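Local coordinates for protein alcohol oxidase (Myceliophthora thermophila, PDB 6F74) that binds FAD and probably acts as an oxygen-dependent oxidase of the VAO flavoprotein type, at residues A[162-167]-A[539-544]; A[553-558]-A[578-583]; A[433-438]-A[499-504]; A[286-291]-A[485-490]. All coordinates share one frame; numbering follows the deposited sequence.

Contact 1: residues A[162-167]-A[539-544]. With FAD (flavin-adenine dinucleotide), chain I.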
# COMPACT_ATOMS: atom_id res chain seq x y z
N LEU A 162 -5.82 4.57 2.58
CA LEU A 162 -6.65 5.63 2.01
C LEU A 162 -8.19 5.45 2.15
O LEU A 162 -8.97 6.19 1.53
CB LEU A 162 -6.28 5.81 0.54
CG LEU A 162 -5.09 6.68 0.15
CD1 LEU A 162 -3.80 6.16 0.73
CD2 LEU A 162 -5.01 6.70 -1.37
N GLY A 163 -8.63 4.49 2.95
CA GLY A 163 -10.09 4.23 3.07
C GLY A 163 -10.74 3.58 1.85
O GLY A 163 -11.96 3.64 1.72
N ARG A 164 -9.96 2.97 0.96
CA ARG A 164 -10.49 2.37 -0.29
C ARG A 164 -11.15 1.01 -0.09
O ARG A 164 -11.84 0.51 -0.98
CB ARG A 164 -9.41 2.27 -1.37
CG ARG A 164 -8.82 3.62 -1.76
CD ARG A 164 -7.72 3.55 -2.81
NE ARG A 164 -6.70 2.63 -2.36
CZ ARG A 164 -5.74 2.10 -3.11
NH1 ARG A 164 -5.58 2.42 -4.39
NH2 ARG A 164 -4.91 1.23 -2.55
N SER A 165 -10.93 0.40 1.08
CA SER A 165 -11.73 -0.74 1.55
C SER A 165 -12.70 -0.38 2.71
O SER A 165 -13.00 -1.22 3.57
CB SER A 165 -10.79 -1.89 1.94
OG SER A 165 -9.84 -1.54 2.93
N ASP A 166 -13.15 0.88 2.75
CA ASP A 166 -14.14 1.37 3.74
C ASP A 166 -15.42 1.82 3.01
O ASP A 166 -15.46 1.92 1.79
CB ASP A 166 -13.58 2.55 4.57
CG ASP A 166 -12.42 2.16 5.49
OD1 ASP A 166 -12.00 0.99 5.47
OD2 ASP A 166 -11.87 3.01 6.24
N GLY A 167 -16.47 2.11 3.75
CA GLY A 167 -17.60 2.86 3.19
C GLY A 167 -18.75 2.92 4.14
O GLY A 167 -19.27 1.88 4.51
N GLY A 539 2.94 10.40 -8.13
CA GLY A 539 3.01 9.80 -6.81
C GLY A 539 2.61 8.35 -6.92
O GLY A 539 2.38 7.84 -8.02
N TYR A 540 2.50 7.72 -5.74
CA TYR A 540 2.20 6.30 -5.59
C TYR A 540 0.87 6.15 -4.84
O TYR A 540 0.81 6.42 -3.64
CB TYR A 540 3.32 5.63 -4.80
CG TYR A 540 3.13 4.15 -4.58
CD1 TYR A 540 2.61 3.33 -5.57
CD2 TYR A 540 3.49 3.56 -3.38
CE1 TYR A 540 2.45 1.97 -5.38
CE2 TYR A 540 3.31 2.18 -3.17
CZ TYR A 540 2.80 1.39 -4.19
OH TYR A 540 2.61 0.03 -3.98
N MET A 541 -0.17 5.69 -5.53
CA MET A 541 -1.53 5.65 -4.99
C MET A 541 -1.63 4.87 -3.67
O MET A 541 -2.29 5.31 -2.74
CB MET A 541 -2.52 5.14 -6.03
CG MET A 541 -2.39 3.69 -6.42
SD MET A 541 -3.58 3.27 -7.72
CE MET A 541 -2.57 3.77 -9.13
N ASN A 542 -0.94 3.74 -3.59
CA ASN A 542 -1.06 2.83 -2.44
C ASN A 542 -0.50 3.42 -1.16
O ASN A 542 -0.96 3.07 -0.05
CB ASN A 542 -0.35 1.49 -2.71
CG ASN A 542 -1.09 0.60 -3.68
OD1 ASN A 542 -2.26 0.83 -3.97
ND2 ASN A 542 -0.40 -0.45 -4.17
N GLU A 543 0.51 4.28 -1.31
CA GLU A 543 1.13 4.98 -0.19
C GLU A 543 1.31 6.40 -0.68
O GLU A 543 2.39 6.81 -1.13
CB GLU A 543 2.46 4.33 0.24
CG GLU A 543 2.29 2.96 0.92
CD GLU A 543 3.61 2.18 1.09
OE1 GLU A 543 4.50 2.35 0.24
OE2 GLU A 543 3.78 1.36 2.06
N GLY A 544 0.22 7.15 -0.58
CA GLY A 544 0.14 8.45 -1.19
C GLY A 544 -0.95 9.32 -0.62
O GLY A 544 -1.62 8.96 0.34
PA FAD I . -7.38 -3.95 1.27
O1A FAD I . -7.63 -2.83 2.27
O2A FAD I . -8.03 -5.27 1.57
O5B FAD I . -7.85 -3.43 -0.15
C5B FAD I . -7.18 -2.34 -0.73
C4B FAD I . -7.99 -1.85 -1.92
O4B FAD I . -8.01 -2.90 -2.87
C3B FAD I . -9.44 -1.52 -1.65
O3B FAD I . -9.83 -0.52 -2.60
C2B FAD I . -10.18 -2.78 -1.99
O2B FAD I . -11.51 -2.59 -2.50
C1B FAD I . -9.34 -3.35 -3.10
N9A FAD I . -9.31 -4.81 -3.21
C8A FAD I . -8.73 -5.66 -2.36
N7A FAD I . -8.85 -6.93 -2.79
C5A FAD I . -9.51 -6.88 -3.94
C6A FAD I . -9.96 -7.89 -4.91
N6A FAD I . -9.66 -9.18 -4.64
N1A FAD I . -10.64 -7.46 -6.00
C2A FAD I . -10.89 -6.14 -6.20
N3A FAD I . -10.49 -5.15 -5.36
C4A FAD I . -9.81 -5.48 -4.23
N1 FAD I . 2.78 -1.66 -0.17
C2 FAD I . 3.94 -1.81 -0.86
O2 FAD I . 3.97 -1.48 -2.07
N3 FAD I . 5.05 -2.33 -0.29
C4 FAD I . 5.09 -2.70 1.00
O4 FAD I . 6.12 -3.16 1.53
C4X FAD I . 3.87 -2.55 1.83
N5 FAD I . 3.86 -2.89 3.13
C5X FAD I . 2.72 -2.75 3.86
C6 FAD I . 2.72 -3.13 5.20
C7 FAD I . 1.58 -3.02 5.98
C7M FAD I . 1.76 -3.45 7.42
C8 FAD I . 0.32 -2.50 5.38
C8M FAD I . -0.99 -2.40 6.15
C9 FAD I . 0.33 -2.10 4.05
C9A FAD I . 1.47 -2.21 3.24
N10 FAD I . 1.51 -1.84 1.87
C10 FAD I . 2.69 -1.99 1.14
C1' FAD I . 0.35 -1.21 1.18
C2' FAD I . -0.55 -2.04 0.33
O2' FAD I . 0.07 -2.18 -0.94
C3' FAD I . -1.88 -1.30 0.14
O3' FAD I . -2.44 -0.88 1.40
C4' FAD I . -2.89 -2.15 -0.62
O4' FAD I . -4.11 -1.41 -0.78
C5' FAD I . -3.16 -3.46 0.10
O5' FAD I . -4.10 -4.24 -0.63
P FAD I . -4.96 -5.21 0.28
O1P FAD I . -4.06 -5.98 1.21
O2P FAD I . -5.88 -5.94 -0.65
O3P FAD I . -5.77 -4.12 1.15
O HOH W 1 -4.39 0.43 -5.83
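R164 reaches across to N542, the two side chains crossing at about a right angle with guanidinium and amide planes 66° apart. The arginine chain bends at chi3 (-54°), turning NE off the extended line. NH2 gives a hydrogen bond to OD1 of N542 over 3.0 Å, tilted from the carbonyl plane, and a water that accepts from NH1 donates to the same OD1, so two bonds grip this oxygen. The salt bridge of NH2 with D160 fixes the cation further. SD of M541 lies at the guanidinium edge, 4.0 Å from NH1. An amide suits position 542 because its other end donates: ND2 bonds OH of Y540 at 3.1 Å and O of G239, while OH of Y540 donates to O2 of FAD at 2.8 Å. An alanine at N542 would probably leave R164 without its amide partner and the Y540 hydroxyl without a donor. L162 packs CD2 on the opposing backbone, 3.3 Å from O of M541. O of R164 accepts from O3B of FAD, and OG of S165 donates to its O1A. The loop between strands 152-155 and 171-174 meets the loop leading to helix 551-556, whose F555 touches both L162 and M541.

Contact 2: residues A[553-558]-A[578-583]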
# COMPACT_ATOMS: atom_id res chain seq x y z
N ASP A 553 -3.92 13.15 -11.39
CA ASP A 553 -2.61 13.33 -12.05
C ASP A 553 -1.50 12.57 -11.36
O ASP A 553 -0.75 11.80 -11.99
CB ASP A 553 -2.26 14.83 -12.04
CG ASP A 553 -1.74 15.30 -13.33
OD1 ASP A 553 -0.66 14.85 -13.76
OD2 ASP A 553 -2.42 16.15 -13.92
N ALA A 554 -1.41 12.77 -10.05
CA ALA A 554 -0.40 12.12 -9.21
C ALA A 554 -0.48 10.60 -9.33
O ALA A 554 0.51 9.95 -9.61
CB ALA A 554 -0.57 12.55 -7.78
N PHE A 555 -1.67 10.07 -9.15
CA PHE A 555 -1.87 8.64 -9.00
C PHE A 555 -1.79 7.88 -10.32
O PHE A 555 -1.17 6.83 -10.40
CB PHE A 555 -3.24 8.39 -8.31
CG PHE A 555 -3.26 8.63 -6.81
CD1 PHE A 555 -2.26 9.36 -6.14
CD2 PHE A 555 -4.32 8.11 -6.05
CE1 PHE A 555 -2.33 9.56 -4.76
CE2 PHE A 555 -4.38 8.31 -4.68
CZ PHE A 555 -3.38 9.04 -4.03
N TYR A 556 -2.41 8.43 -11.36
CA TYR A 556 -2.64 7.75 -12.64
C TYR A 556 -1.89 8.35 -13.83
O TYR A 556 -1.57 7.64 -14.80
CB TYR A 556 -4.16 7.72 -12.93
CG TYR A 556 -4.92 7.17 -11.75
CD1 TYR A 556 -4.77 5.86 -11.35
CD2 TYR A 556 -5.77 7.98 -11.00
CE1 TYR A 556 -5.47 5.36 -10.24
CE2 TYR A 556 -6.45 7.49 -9.90
CZ TYR A 556 -6.29 6.17 -9.53
OH TYR A 556 -6.97 5.67 -8.44
N GLY A 557 -1.61 9.66 -13.76
CA GLY A 557 -0.96 10.36 -14.85
C GLY A 557 -1.75 10.31 -16.15
O GLY A 557 -2.98 10.24 -16.18
N LYS A 558 -1.00 10.28 -17.24
CA LYS A 558 -1.54 10.29 -18.59
C LYS A 558 -2.27 9.00 -18.98
O LYS A 558 -3.00 8.99 -19.96
CB LYS A 558 -0.41 10.57 -19.59
CG LYS A 558 0.26 11.90 -19.35
CD LYS A 558 1.12 12.25 -20.56
CE LYS A 558 2.10 13.34 -20.22
NZ LYS A 558 2.64 13.93 -21.48
N CYS A 578 -14.62 3.20 -5.05
CA CYS A 578 -13.75 3.47 -3.92
C CYS A 578 -13.15 4.85 -4.04
O CYS A 578 -13.02 5.43 -5.14
CB CYS A 578 -12.69 2.38 -3.69
SG CYS A 578 -11.94 1.70 -5.19
N ARG A 579 -12.85 5.40 -2.87
CA ARG A 579 -12.30 6.74 -2.69
C ARG A 579 -10.97 6.91 -3.46
O ARG A 579 -10.09 6.11 -3.28
CB ARG A 579 -12.04 6.91 -1.17
CG ARG A 579 -11.81 8.32 -0.81
CD ARG A 579 -11.61 8.52 0.68
NE ARG A 579 -10.92 9.81 0.78
CZ ARG A 579 -9.60 9.99 0.74
NH1 ARG A 579 -8.73 8.95 0.68
NH2 ARG A 579 -9.14 11.22 0.77
N THR A 580 -10.86 7.94 -4.29
CA THR A 580 -9.70 8.20 -5.17
C THR A 580 -9.53 7.20 -6.32
O THR A 580 -8.65 7.41 -7.17
CB THR A 580 -8.31 8.26 -4.45
OG1 THR A 580 -7.85 6.95 -4.08
CG2 THR A 580 -8.31 9.19 -3.25
N CYS A 581 -10.33 6.14 -6.38
CA CYS A 581 -10.20 5.15 -7.44
C CYS A 581 -10.64 5.80 -8.74
O CYS A 581 -11.27 6.88 -8.75
CB CYS A 581 -11.01 3.87 -7.13
SG CYS A 581 -10.46 3.06 -5.61
N VAL A 582 -10.25 5.17 -9.85
CA VAL A 582 -10.54 5.75 -11.16
C VAL A 582 -12.07 5.90 -11.28
O VAL A 582 -12.83 4.94 -10.99
CB VAL A 582 -9.97 4.86 -12.28
CG1 VAL A 582 -10.54 5.24 -13.62
CG2 VAL A 582 -8.44 4.96 -12.28
N GLY A 583 -12.50 7.10 -11.69
CA GLY A 583 -13.92 7.39 -11.84
C GLY A 583 -14.65 7.89 -10.62
O GLY A 583 -15.82 8.24 -10.73
O HOH W 2 -6.85 4.76 -5.79
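A type II beta turn, C578 to C581, stapled by the disulfide between those two cysteines, presents T580 to Y556 and F555 at the end of helix 551-556, in the berberine-like part of the chain. T580 sits at the third position of the turn with phi at 69°, a place more often given to glycine, and its carbonyl is offered to the helix. OH of Y556 donates to O of T580 over 2.7 Å, approaching at a C=O...donor angle of 130° from out of the carbonyl plane. A water completes a second link, donating to OH of Y556 at 2.8 Å and to OG1 of T580 at 3.0 Å. OG1 also meets the F555 ring at its edge, 3.8 Å from CE2.

The Y556 ring is held between two aliphatic groups. CG2 of V582 makes a CH-pi contact over one face, 3.7 Å from the centroid and 14° off the normal, and CB of F555 lies 3.6 Å above the opposite face. A flat ring fits this slot, and a branched valine can give it one methyl while it also packs on helix 560-570. G557, with positive phi, takes the chain out of the helix just beyond. On the far side of the turn C578 touches FAD. The tyrosine hydroxyl acts as both donor and acceptor, so a buried polar tip is satisfied between apolar faces, and the bond to T580 together with the two covered faces would leave the ring little freedom to turn.

Contact 3: residues A[433-438]-A[499-504]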
# COMPACT_ATOMS: atom_id res chain seq x y z
N SER A 433 -2.81 7.07 8.50
CA SER A 433 -1.73 7.45 7.59
C SER A 433 -2.07 8.79 6.95
O SER A 433 -3.18 8.94 6.41
CB SER A 433 -1.55 6.40 6.50
OG SER A 433 -0.36 6.69 5.81
N ILE A 434 -1.16 9.73 7.08
CA ILE A 434 -1.24 11.04 6.40
C ILE A 434 0.14 11.28 5.80
O ILE A 434 1.04 11.81 6.44
CB ILE A 434 -1.65 12.21 7.33
CG1 ILE A 434 -2.84 11.78 8.20
CG2 ILE A 434 -1.95 13.45 6.48
CD1 ILE A 434 -3.40 12.88 9.08
N ILE A 435 0.28 10.81 4.56
CA ILE A 435 1.54 10.88 3.84
C ILE A 435 1.32 11.44 2.45
O ILE A 435 0.18 11.52 1.94
CB ILE A 435 2.23 9.49 3.75
CG1 ILE A 435 1.35 8.48 2.99
CG2 ILE A 435 2.55 8.98 5.15
CD1 ILE A 435 1.99 7.13 2.68
N THR A 436 2.44 11.83 1.84
CA THR A 436 2.47 12.21 0.41
C THR A 436 3.63 11.46 -0.24
O THR A 436 4.64 11.16 0.42
CB THR A 436 2.62 13.73 0.23
OG1 THR A 436 2.67 14.06 -1.15
CG2 THR A 436 3.90 14.26 0.97
N SER A 437 3.49 11.09 -1.50
CA SER A 437 4.58 10.38 -2.19
C SER A 437 4.84 11.05 -3.53
O SER A 437 3.93 11.64 -4.16
CB SER A 437 4.31 8.89 -2.35
OG SER A 437 3.05 8.58 -2.95
N ARG A 438 6.12 11.03 -3.89
CA ARG A 438 6.57 11.63 -5.12
C ARG A 438 7.67 10.79 -5.75
O ARG A 438 8.71 10.52 -5.13
CB ARG A 438 7.06 13.05 -4.89
CG ARG A 438 7.17 13.85 -6.19
CD ARG A 438 5.80 14.25 -6.70
NE ARG A 438 5.83 14.89 -8.01
CZ ARG A 438 4.76 15.05 -8.80
NH1 ARG A 438 3.55 14.60 -8.44
NH2 ARG A 438 4.91 15.66 -9.98
N VAL A 499 11.23 6.63 -4.88
CA VAL A 499 10.11 7.41 -4.37
C VAL A 499 10.51 8.04 -3.05
O VAL A 499 11.20 7.43 -2.24
CB VAL A 499 8.87 6.54 -4.18
CG1 VAL A 499 7.67 7.39 -3.78
CG2 VAL A 499 8.57 5.76 -5.46
N MET A 500 10.10 9.29 -2.85
CA MET A 500 10.17 9.94 -1.53
C MET A 500 8.78 9.95 -0.95
O MET A 500 7.82 10.32 -1.64
CB MET A 500 10.71 11.37 -1.63
CG MET A 500 12.15 11.43 -2.08
SD MET A 500 12.78 13.04 -2.55
CE MET A 500 12.96 13.86 -0.98
N ILE A 501 8.66 9.50 0.29
CA ILE A 501 7.44 9.58 1.07
C ILE A 501 7.73 10.44 2.30
O ILE A 501 8.73 10.25 2.98
CB ILE A 501 6.97 8.20 1.50
CG1 ILE A 501 6.65 7.39 0.24
CG2 ILE A 501 5.75 8.28 2.40
CD1 ILE A 501 6.14 5.99 0.47
N SER A 502 6.86 11.40 2.57
CA SER A 502 6.97 12.27 3.75
C SER A 502 5.60 12.32 4.41
O SER A 502 4.60 12.43 3.74
CB SER A 502 7.45 13.65 3.35
OG SER A 502 7.67 14.49 4.48
N GLY A 503 5.55 12.24 5.73
CA GLY A 503 4.24 12.21 6.42
C GLY A 503 4.33 12.68 7.86
O GLY A 503 5.42 12.89 8.38
N GLN A 504 3.16 12.83 8.49
CA GLN A 504 3.05 13.13 9.93
C GLN A 504 1.87 12.38 10.49
O GLN A 504 0.93 12.05 9.77
CB GLN A 504 2.79 14.62 10.20
CG GLN A 504 3.60 15.55 9.34
CD GLN A 504 3.40 17.03 9.68
OE1 GLN A 504 3.76 17.89 8.90
NE2 GLN A 504 2.80 17.32 10.84
O HOH W 3 1.17 9.47 8.94
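I435 and I501 meet on one face of a strand pair, and the I435 side chain can be followed outward. Its CB lies 3.8 Å from O of S502 and 4.0 Å from CG2 of I501. CG2 then branches over the partner strand to 3.9 Å from CA of G503; a side chain there would clash with this methyl, so glycine suits the place. CG1 stands between the backbone N and the carbonyl carbon (chi1 62°) and carries CD1, which ends 3.9 Å from CG2 of I501 and also packs against E543 of the FAD-binding loop. The strands 435-440 and 498-503 run antiparallel, their short axes at 163°, as the last pair of a seven-stranded antiparallel sheet with 435-440 at its border. T436 with S502 and R438 with M500 are the hydrogen-bonded pairs, N of T436 lying 2.9 Å from O of S502. On the I435 face, S437 puts CB 3.8 Å from CG1 of I501, while its small hydroxyl is hydrogen-bonded to O of E543 and N of Y540. The opposite face bears M500 and S502, which pack on helix 448-458; OG of S502 is hydrogen-bonded to N468.

Contact 4: residues A[286-291]-A[485-490]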
# COMPACT_ATOMS: atom_id res chain seq x y z
N ALA A 286 -5.91 -2.05 -17.09
CA ALA A 286 -6.47 -1.25 -15.99
C ALA A 286 -6.09 -1.77 -14.60
O ALA A 286 -5.68 -0.99 -13.72
CB ALA A 286 -7.97 -1.19 -16.12
N ILE A 287 -6.21 -3.08 -14.39
CA ILE A 287 -5.85 -3.65 -13.06
C ILE A 287 -4.35 -3.69 -12.78
O ILE A 287 -3.96 -3.89 -11.64
CB ILE A 287 -6.45 -5.04 -12.81
CG1 ILE A 287 -5.93 -6.10 -13.80
CG2 ILE A 287 -7.96 -4.97 -12.89
CD1 ILE A 287 -6.03 -7.52 -13.25
N ARG A 288 -3.53 -3.52 -13.82
CA ARG A 288 -2.08 -3.48 -13.69
C ARG A 288 -1.57 -2.04 -13.66
O ARG A 288 -0.81 -1.62 -14.54
CB ARG A 288 -1.44 -4.26 -14.84
CG ARG A 288 -1.63 -5.77 -14.73
CD ARG A 288 -1.01 -6.51 -15.89
NE ARG A 288 0.40 -6.13 -16.11
CZ ARG A 288 1.07 -6.23 -17.26
NH1 ARG A 288 0.49 -6.72 -18.35
NH2 ARG A 288 2.33 -5.82 -17.34
N GLY A 289 -1.97 -1.28 -12.65
CA GLY A 289 -1.54 0.12 -12.46
C GLY A 289 -2.65 1.16 -12.32
O GLY A 289 -2.38 2.29 -11.91
N GLY A 290 -3.88 0.80 -12.65
CA GLY A 290 -5.01 1.72 -12.59
C GLY A 290 -5.84 1.65 -11.34
O GLY A 290 -6.94 2.18 -11.31
N GLY A 291 -5.32 0.99 -10.30
CA GLY A 291 -5.99 0.91 -9.04
C GLY A 291 -7.07 -0.13 -8.95
O GLY A 291 -7.17 -0.99 -9.81
N THR A 485 3.68 -2.77 -23.39
CA THR A 485 2.51 -1.91 -23.61
C THR A 485 1.20 -2.46 -23.03
O THR A 485 0.20 -1.73 -23.00
CB THR A 485 2.29 -1.67 -25.10
OG1 THR A 485 2.10 -2.93 -25.75
CG2 THR A 485 3.49 -0.95 -25.73
N SER A 486 1.17 -3.73 -22.61
CA SER A 486 0.01 -4.28 -21.89
C SER A 486 -0.12 -3.73 -20.45
O SER A 486 -1.13 -3.92 -19.78
CB SER A 486 0.08 -5.81 -21.85
OG SER A 486 1.05 -6.24 -20.93
N SER A 487 0.95 -3.11 -19.95
CA SER A 487 0.96 -2.54 -18.61
C SER A 487 0.19 -1.23 -18.50
O SER A 487 0.18 -0.43 -19.42
CB SER A 487 2.40 -2.27 -18.19
OG SER A 487 2.44 -1.78 -16.89
N GLY A 488 -0.42 -1.03 -17.33
CA GLY A 488 -1.11 0.21 -17.00
C GLY A 488 -0.37 1.12 -16.04
O GLY A 488 -0.99 2.05 -15.51
N LEU A 489 0.94 0.89 -15.84
CA LEU A 489 1.66 1.58 -14.78
C LEU A 489 1.92 3.01 -15.17
O LEU A 489 2.30 3.29 -16.31
CB LEU A 489 3.00 0.91 -14.44
CG LEU A 489 2.99 -0.25 -13.45
CD1 LEU A 489 4.34 -0.91 -13.43
CD2 LEU A 489 2.63 0.22 -12.04
N HIS A 490 1.69 3.92 -14.22
CA HIS A 490 2.03 5.34 -14.36
C HIS A 490 3.37 5.50 -15.09
O HIS A 490 4.37 4.90 -14.67
CB HIS A 490 2.13 5.97 -12.97
CG HIS A 490 2.04 7.47 -12.96
ND1 HIS A 490 2.84 8.28 -13.74
CD2 HIS A 490 1.30 8.29 -12.19
CE1 HIS A 490 2.54 9.55 -13.49
NE2 HIS A 490 1.63 9.58 -12.54
O HOH W 4 -0.25 3.56 -12.15
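R288 and the 486-488 backbone form the tight side of this contact. A bend at chi3 (52°) swings NE aside, and NH1 gives a hydrogen bond of 2.7 Å to OG of S486, which is also bonded to D484. CA of S487 sits over one guanidinium face, 3.8 Å above its plane. NH2 also makes salt bridges with D258 and D484, and NE is bonded to O of A257, so arginine fits a place that asks for several donors. A leucine in place of R288 would probably leave D258 and D484 without their positive mate and S486 without this donor. The backbones also press together: a weak hydrogen bond joins N of G488 to O of R288 at 2.9 Å, and CA of G289 lies 3.7 Å from O of G488. A CB on G289 or G488 would clash across the contact, consistent with glycine at both places; backbone angles at G289 also call for it.

Toward H490 the join is looser: a water accepts from N of H490 at 2.9 Å and donates to O of G289. The tight side is not sealed from solvent either: S486 and S487 are partly exposed. OG of S487 accepts from N of L489 over 3.2 Å and is itself hydrogen-bonded to D258. The arrangement is an ST turn set against the glycine-rich segment that follows helix 281-287.

Overall arrangement
All four contacts are buried: contact 1 lies nearest the middle of the chain, whereas contact 4, farther out, has partly exposed serines. Contact 2 holds helix 551-556, contact 1 the loop leading to it; the G539–A554 backbone bond and R579 to L162 join them. M541 of contact 1 packs on G289 and G291 of contact 4. Contact 3 meets contact 1 through S437 and contact 4 meets contact 2 through H490 and D553; contacts 3 and 4 do not touch. Their chemistry follows their place: charged and amide groups around the cofactor in contact 1, a ring between aliphatic groups in contact 2, regular backbone pairing in contact 3, and an arginine with glycine-lined backbones in contact 4.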